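Local coordinates for protein TetR-family transcriptional regulator (PDB 2QIB) that probably acts as a DNA-binding transcription factor of the TetR family, recognising a cis-regulatory region through a helix-turn-helix domain, at residues A73-E78 with F96-E101. Residues are numbered along the deposited sequence; the frame is centred on the assembly and turned at random.
Sequences ADRFVE and FDFVDE
Arg75 reaches from the C-terminal part of helix 57-75 to Phe98 and Glu101 of helix 84-101, joining the long helix that follows the predicted helix-turn-helix to the all-helical C-terminal domain of this TetR-family regulator. Side chains bridge the gap, since the backbones stay well apart, the nearest CA atoms, those of Arg75 and Phe98, being 8.6 Å from each other. The chain of Arg75 runs extended from CG to NE, which carries the guanidinium across to the second helix.

The close-packed side of the contact belongs to Phe98, whose side chain is buried. It crosses Arg75 at about a right angle and brings CD1 within 3.8 Å of Arg75 NE. The planes of guanidinium and ring stand 84° apart, so the ring turns its edge, at CD1, to one face of the guanidinium. Beside it, at the edge of the guanidinium, Asp97 offers its CB, 3.6 Å from Arg75 NH1; its carboxylate OD1 instead pairs with Arg175.

Toward solvent the contact thins to a charge pair. Glu101, exposed, comes at Arg75 from the opposite direction and forms a salt bridge from OE1 to Arg75 NH2, while Asp71 OD1, on the arginine's own helix, takes NE in a second one. Two carboxylates thus share one guanidinium, which should limit its rotation. The grip of Glu101 is one-sided: OE2 stays 3.5 Å from Arg75 NH1 without a bond, whereas OE1 accepts from Arg75 NH2 at 2.8 Å, with an N-H...O angle of 144°, through its syn lone pair, OE1 itself lying 24° out of the guanidinium plane.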
loop_
_atom_site.group_PDB
_atom_site.type_symbol
_atom_site.label_atom_id
_atom_site.label_comp_id
_atom_site.label_asym_id
_atom_site.label_seq_id
_atom_site.Cartn_x
_atom_site.Cartn_y
_atom_site.Cartn_z
ATOM N N ALA A 73 5.908 15.542 5.523
ATOM C CA ALA A 73 5.403 15.429 6.895
ATOM C C ALA A 73 4.768 16.757 7.410
ATOM O O ALA A 73 3.727 16.742 8.102
ATOM C CB ALA A 73 6.512 14.989 7.818
ATOM N N ASP A 74 5.402 17.892 7.106
ATOM C CA ASP A 74 4.890 19.187 7.535
ATOM C C ASP A 74 3.573 19.501 6.853
ATOM O O ASP A 74 2.693 20.136 7.454
ATOM C CB ASP A 74 5.875 20.321 7.227
ATOM C CG ASP A 74 7.025 20.363 8.214
ATOM O OD1 ASP A 74 6.972 19.633 9.245
ATOM O OD2 ASP A 74 7.980 21.136 7.960
ATOM N N ARG A 75 3.417 19.011 5.623
ATOM C CA ARG A 75 2.174 19.219 4.880
ATOM C C ARG A 75 0.997 18.511 5.525
ATOM O O ARG A 75 -0.139 18.872 5.265
ATOM C CB ARG A 75 2.310 18.801 3.408
ATOM C CG ARG A 75 3.225 19.749 2.590
ATOM C CD ARG A 75 3.266 19.302 1.131
ATOM N NE ARG A 75 4.397 19.904 0.436
ATOM C CZ ARG A 75 4.405 20.270 -0.845
ATOM N NH1 ARG A 75 3.308 20.168 -1.604
ATOM N NH2 ARG A 75 5.531 20.757 -1.365
ATOM N N PHE A 76 1.266 17.505 6.361
ATOM C CA PHE A 76 0.179 16.778 7.066
ATOM C C PHE A 76 -0.474 17.574 8.207
ATOM O O PHE A 76 -1.536 17.183 8.712
ATOM C CB PHE A 76 0.691 15.453 7.643
ATOM C CG PHE A 76 1.172 14.466 6.605
ATOM C CD1 PHE A 76 0.694 14.473 5.302
ATOM C CD2 PHE A 76 2.108 13.511 6.969
ATOM C CE1 PHE A 76 1.128 13.513 4.375
ATOM C CE2 PHE A 76 2.557 12.563 6.050
ATOM C CZ PHE A 76 2.067 12.577 4.754
ATOM N N VAL A 77 0.168 18.667 8.627
ATOM C CA VAL A 77 -0.293 19.405 9.793
ATOM C C VAL A 77 -1.452 20.281 9.356
ATOM O O VAL A 77 -1.315 21.051 8.409
ATOM C CB VAL A 77 0.839 20.252 10.428
ATOM C CG1 VAL A 77 0.276 21.048 11.616
ATOM C CG2 VAL A 77 1.986 19.331 10.886
ATOM N N GLU A 78 -2.584 20.158 10.053
ATOM C CA GLU A 78 -3.851 20.816 9.655
ATOM C C GLU A 78 -4.625 21.136 10.930
ATOM O O GLU A 78 -4.705 20.294 11.816
ATOM C CB GLU A 78 -4.669 19.850 8.771
ATOM C CG GLU A 78 -6.026 20.400 8.281
ATOM C CD GLU A 78 -5.906 21.622 7.354
ATOM O OE1 GLU A 78 -4.874 21.786 6.676
ATOM O OE2 GLU A 78 -6.877 22.418 7.268
ATOM N N PHE A 96 -1.253 15.540 -2.920
ATOM C CA PHE A 96 -1.139 15.420 -4.370
ATOM C C PHE A 96 -0.248 16.487 -5.012
ATOM O O PHE A 96 0.435 16.211 -6.009
ATOM C CB PHE A 96 -2.525 15.347 -5.022
ATOM C CG PHE A 96 -3.095 13.919 -5.010
ATOM C CD1 PHE A 96 -3.652 13.389 -3.849
ATOM C CD2 PHE A 96 -3.038 13.139 -6.142
ATOM C CE1 PHE A 96 -4.155 12.084 -3.824
ATOM C CE2 PHE A 96 -3.538 11.803 -6.144
ATOM C CZ PHE A 96 -4.107 11.292 -4.986
ATOM N N ASP A 97 -0.240 17.686 -4.431
ATOM C CA ASP A 97 0.689 18.750 -4.909
ATOM C C ASP A 97 2.109 18.193 -4.774
ATOM O O ASP A 97 2.924 18.263 -5.711
ATOM C CB ASP A 97 0.577 19.986 -4.002
ATOM C CG ASP A 97 -0.645 20.851 -4.304
ATOM O OD1 ASP A 97 -1.352 20.621 -5.316
ATOM O OD2 ASP A 97 -0.897 21.777 -3.487
ATOM N N PHE A 98 2.395 17.635 -3.606
ATOM C CA PHE A 98 3.728 17.074 -3.342
ATOM C C PHE A 98 4.089 15.981 -4.331
ATOM O O PHE A 98 5.179 15.960 -4.906
ATOM C CB PHE A 98 3.795 16.522 -1.913
ATOM C CG PHE A 98 5.161 15.970 -1.558
ATOM C CD1 PHE A 98 6.136 16.804 -0.994
ATOM C CD2 PHE A 98 5.463 14.638 -1.805
ATOM C CE1 PHE A 98 7.405 16.296 -0.691
ATOM C CE2 PHE A 98 6.727 14.115 -1.499
ATOM C CZ PHE A 98 7.689 14.933 -0.942
ATOM N N VAL A 99 3.175 15.023 -4.499
ATOM C CA VAL A 99 3.382 13.858 -5.397
ATOM C C VAL A 99 3.620 14.328 -6.841
ATOM O O VAL A 99 4.542 13.859 -7.522
ATOM C CB VAL A 99 2.192 12.864 -5.314
ATOM C CG1 VAL A 99 2.335 11.770 -6.356
ATOM C CG2 VAL A 99 2.137 12.244 -3.892
ATOM N N ASP A 100 2.820 15.289 -7.287
ATOM C CA ASP A 100 3.021 15.897 -8.601
ATOM C C ASP A 100 4.442 16.460 -8.733
ATOM O O ASP A 100 5.177 16.094 -9.650
ATOM C CB ASP A 100 2.004 17.024 -8.788
ATOM C CG ASP A 100 2.036 17.638 -10.204
ATOM O OD1 ASP A 100 2.765 17.154 -11.101
ATOM O OD2 ASP A 100 1.331 18.638 -10.395
ATOM N N GLU A 101 4.813 17.301 -7.778
ATOM C CA GLU A 101 6.099 18.045 -7.781
ATOM C C GLU A 101 7.291 17.092 -7.820
ATOM O O GLU A 101 8.358 17.436 -8.374
ATOM C CB GLU A 101 6.209 18.895 -6.508
ATOM C CG GLU A 101 5.295 20.118 -6.473
ATOM C CD GLU A 101 5.122 20.690 -5.051
ATOM O OE1 GLU A 101 5.990 20.458 -4.155
ATOM O OE2 GLU A 101 4.093 21.378 -4.822
#